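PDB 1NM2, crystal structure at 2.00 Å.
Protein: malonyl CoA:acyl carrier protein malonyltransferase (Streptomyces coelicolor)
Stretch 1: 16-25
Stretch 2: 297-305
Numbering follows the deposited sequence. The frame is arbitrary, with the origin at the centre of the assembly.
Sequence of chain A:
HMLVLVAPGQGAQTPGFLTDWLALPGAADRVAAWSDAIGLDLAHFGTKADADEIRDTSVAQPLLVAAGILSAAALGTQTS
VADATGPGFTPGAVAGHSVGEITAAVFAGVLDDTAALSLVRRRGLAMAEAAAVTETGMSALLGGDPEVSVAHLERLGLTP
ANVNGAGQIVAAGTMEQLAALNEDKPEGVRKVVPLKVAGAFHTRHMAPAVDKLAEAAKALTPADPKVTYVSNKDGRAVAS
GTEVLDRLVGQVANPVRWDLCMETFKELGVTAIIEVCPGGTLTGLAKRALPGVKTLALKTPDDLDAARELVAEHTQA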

# COMPACT_ATOMS: atom_id res chain seq x y z
N GLY A 16 -6.84 2.57 16.97
CA GLY A 16 -8.25 2.22 17.05
C GLY A 16 -9.08 2.23 15.78
O GLY A 16 -10.31 2.09 15.84
N PHE A 17 -8.44 2.37 14.62
CA PHE A 17 -9.18 2.43 13.36
C PHE A 17 -10.00 1.20 12.99
O PHE A 17 -10.97 1.31 12.25
CB PHE A 17 -8.22 2.77 12.21
CG PHE A 17 -7.55 1.58 11.59
CD1 PHE A 17 -8.11 0.95 10.47
CD2 PHE A 17 -6.36 1.07 12.12
CE1 PHE A 17 -7.49 -0.15 9.89
CE2 PHE A 17 -5.74 -0.04 11.54
CZ PHE A 17 -6.31 -0.65 10.42
N LEU A 18 -9.63 0.04 13.51
CA LEU A 18 -10.34 -1.19 13.18
C LEU A 18 -11.53 -1.48 14.10
O LEU A 18 -12.35 -2.35 13.81
CB LEU A 18 -9.36 -2.37 13.22
CG LEU A 18 -9.68 -3.65 12.45
CD1 LEU A 18 -9.84 -3.35 10.97
CD2 LEU A 18 -8.57 -4.67 12.68
N THR A 19 -11.62 -0.75 15.21
CA THR A 19 -12.68 -0.94 16.20
C THR A 19 -14.09 -1.19 15.65
O THR A 19 -14.69 -2.24 15.92
CB THR A 19 -12.75 0.25 17.18
OG1 THR A 19 -11.46 0.45 17.78
CG2 THR A 19 -13.77 -0.02 18.27
N ASP A 20 -14.63 -0.24 14.89
CA ASP A 20 -15.98 -0.39 14.34
C ASP A 20 -16.11 -1.59 13.41
O ASP A 20 -17.16 -2.22 13.34
CB ASP A 20 -16.40 0.89 13.61
CG ASP A 20 -16.66 2.05 14.57
OD1 ASP A 20 -16.96 3.17 14.09
OD2 ASP A 20 -16.58 1.84 15.79
N TRP A 21 -15.04 -1.90 12.68
CA TRP A 21 -15.08 -3.03 11.76
C TRP A 21 -15.14 -4.36 12.50
O TRP A 21 -15.79 -5.29 12.03
CB TRP A 21 -13.86 -3.01 10.83
CG TRP A 21 -13.86 -1.81 9.95
CD1 TRP A 21 -13.25 -0.61 10.18
CD2 TRP A 21 -14.57 -1.66 8.71
NE1 TRP A 21 -13.54 0.28 9.18
CE2 TRP A 21 -14.35 -0.34 8.26
CE3 TRP A 21 -15.38 -2.52 7.95
CZ2 TRP A 21 -14.91 0.15 7.07
CZ3 TRP A 21 -15.94 -2.03 6.76
CH2 TRP A 21 -15.69 -0.70 6.34
N LEU A 22 -14.48 -4.45 13.65
CA LEU A 22 -14.50 -5.69 14.44
C LEU A 22 -15.87 -5.95 15.03
O LEU A 22 -16.17 -7.07 15.44
CB LEU A 22 -13.49 -5.64 15.59
CG LEU A 22 -12.03 -6.04 15.36
CD1 LEU A 22 -11.95 -7.32 14.55
CD2 LEU A 22 -11.33 -4.93 14.65
N ALA A 23 -16.70 -4.91 15.10
CA ALA A 23 -18.04 -5.03 15.66
C ALA A 23 -19.01 -5.73 14.72
O ALA A 23 -20.07 -6.18 15.16
CB ALA A 23 -18.57 -3.65 16.04
N LEU A 24 -18.67 -5.81 13.44
CA LEU A 24 -19.55 -6.48 12.49
C LEU A 24 -19.62 -7.97 12.82
O LEU A 24 -18.60 -8.60 13.07
CB LEU A 24 -19.04 -6.28 11.06
CG LEU A 24 -19.06 -4.83 10.52
CD1 LEU A 24 -18.49 -4.79 9.11
CD2 LEU A 24 -20.49 -4.31 10.53
N PRO A 25 -20.83 -8.54 12.83
CA PRO A 25 -20.96 -9.97 13.14
C PRO A 25 -20.04 -10.85 12.29
O PRO A 25 -20.09 -10.80 11.06
CB PRO A 25 -22.45 -10.25 12.89
CG PRO A 25 -22.91 -9.11 12.01
CD PRO A 25 -22.15 -7.94 12.56
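Stretch 2 297-305: ALKTPDDLD

Packing of residues 297-305 against residues 16-25 of the same chain, two segments far apart in sequence whose contact buries 366 Å² in all, both sides summed. Stretch 1 opens with a type I turn from G16 to T19, closed by T19 N to G16 O (3.2 Å) and reinforced by the side chain of T19, whose OG1 donates to G16 O (2.8 Å), and passes into a short, weakly bonded helix at about 19-22. Stretch 2 comes in extended at A297, runs as loop through K299 and T300, takes helical phi/psi angles from P301 to D303, and is helix by L304 and D305. The two stretches advance in the same order: F17 lies nearest K299 (CA to CA 7.8 Å), D20 nearest T300 (CA to CA 6.1 Å) and W21 nearest P301 (CA to CA 6.0 Å).

The main bump is the indole of W21, which has the largest covered area of the contact. Its CA-to-CB bond points sideways, but with chi1 m and chi2 93° the ring end reaches stretch 2 and enters a hollow lined by L298, K299, T300, P301 and L304. At the ring edge, W21 NE1 donates a hydrogen bond to K299 O (2.9 Å, 161°), which gives the buried indole nitrogen a backbone partner. P301 covers one face: P301 CD stands 3.7 Å from the centroid of the five-membered ring, 14° off the ring normal, a CH-pi contact, and P301 N is 3.5 Å from W21 CZ2. The six-membered ring meets the backbone of T300 obliquely (W21 CZ2 to T300 C, 3.2 Å), while L298 CB lies 4.3 Å from W21 CZ2 and L304 CD1 lies 4.0 Å from W21 CZ3.

P301 is in turn a bump seated among D20, W21 and L24. Its CG touches D20 O at 3.5 Å, its CD approaches D20 CB at 3.5 Å, and its CB meets L24 CD2 at 4.0 Å. Beside it, D20 OD1 comes within 3.9 Å of T300 CG2 and accepts a hydrogen bond from a water (3.3 Å to the water O); the same water O accepts a weak one from D302 N (3.4 Å), bridging the stretches.

Within stretch 2, D303 OD1 accepts from K299 N (2.8 Å) and T300 N (3.2 Å), and D303 N donates to T300 O (2.8 Å), closing the bend on which the K299 carbonyl and P301 lie beside the indole.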

# COMPACT_ATOMS: atom_id res chain seq x y z
N ALA A 297 -13.79 6.68 0.18
CA ALA A 297 -12.86 6.00 1.07
C ALA A 297 -13.64 5.33 2.20
O ALA A 297 -14.49 5.96 2.84
CB ALA A 297 -11.86 7.00 1.65
N LEU A 298 -13.36 4.05 2.42
CA LEU A 298 -14.01 3.31 3.50
C LEU A 298 -13.23 3.53 4.78
O LEU A 298 -12.07 3.12 4.89
CB LEU A 298 -14.06 1.82 3.18
CG LEU A 298 -14.97 1.37 2.04
CD1 LEU A 298 -14.83 -0.12 1.83
CD2 LEU A 298 -16.42 1.74 2.37
N LYS A 299 -13.84 4.20 5.75
CA LYS A 299 -13.18 4.44 7.02
C LYS A 299 -13.86 3.64 8.14
O LYS A 299 -13.18 3.12 9.02
CB LYS A 299 -13.18 5.93 7.33
CG LYS A 299 -12.41 6.73 6.28
CD LYS A 299 -12.34 8.21 6.62
CE LYS A 299 -11.50 8.97 5.60
NZ LYS A 299 -11.37 10.41 5.95
N THR A 300 -15.19 3.54 8.08
CA THR A 300 -15.95 2.77 9.07
C THR A 300 -17.11 2.08 8.37
O THR A 300 -17.48 2.43 7.25
CB THR A 300 -16.53 3.66 10.20
OG1 THR A 300 -17.58 4.48 9.66
CG2 THR A 300 -15.45 4.55 10.81
N PRO A 301 -17.71 1.07 9.02
CA PRO A 301 -18.84 0.34 8.44
C PRO A 301 -19.98 1.26 7.99
O PRO A 301 -20.76 0.91 7.10
CB PRO A 301 -19.27 -0.60 9.56
CG PRO A 301 -17.94 -0.93 10.20
CD PRO A 301 -17.26 0.42 10.27
N ASP A 302 -20.08 2.43 8.61
CA ASP A 302 -21.11 3.40 8.27
C ASP A 302 -20.94 3.94 6.85
O ASP A 302 -21.85 4.54 6.29
CB ASP A 302 -21.09 4.56 9.28
CG ASP A 302 -21.62 4.17 10.65
OD1 ASP A 302 -21.27 4.84 11.64
OD2 ASP A 302 -22.38 3.18 10.75
N ASP A 303 -19.76 3.72 6.27
CA ASP A 303 -19.47 4.18 4.91
C ASP A 303 -19.93 3.16 3.87
O ASP A 303 -19.97 3.46 2.67
CB ASP A 303 -17.96 4.42 4.75
CG ASP A 303 -17.46 5.63 5.53
OD1 ASP A 303 -16.28 5.63 5.95
OD2 ASP A 303 -18.23 6.59 5.71
N LEU A 304 -20.28 1.96 4.32
CA LEU A 304 -20.69 0.87 3.43
C LEU A 304 -21.90 1.11 2.52
O LEU A 304 -21.85 0.77 1.34
CB LEU A 304 -20.90 -0.41 4.24
CG LEU A 304 -19.58 -0.96 4.81
CD1 LEU A 304 -19.85 -2.13 5.75
CD2 LEU A 304 -18.68 -1.39 3.65
N ASP A 305 -22.98 1.68 3.06
CA ASP A 305 -24.16 1.94 2.25
C ASP A 305 -23.83 2.81 1.03
O ASP A 305 -24.22 2.50 -0.09
CB ASP A 305 -25.25 2.61 3.09
CG ASP A 305 -26.17 1.60 3.75
OD1 ASP A 305 -25.67 0.53 4.15
OD2 ASP A 305 -27.38 1.88 3.88
O HOH W 1 -19.23 2.34 11.86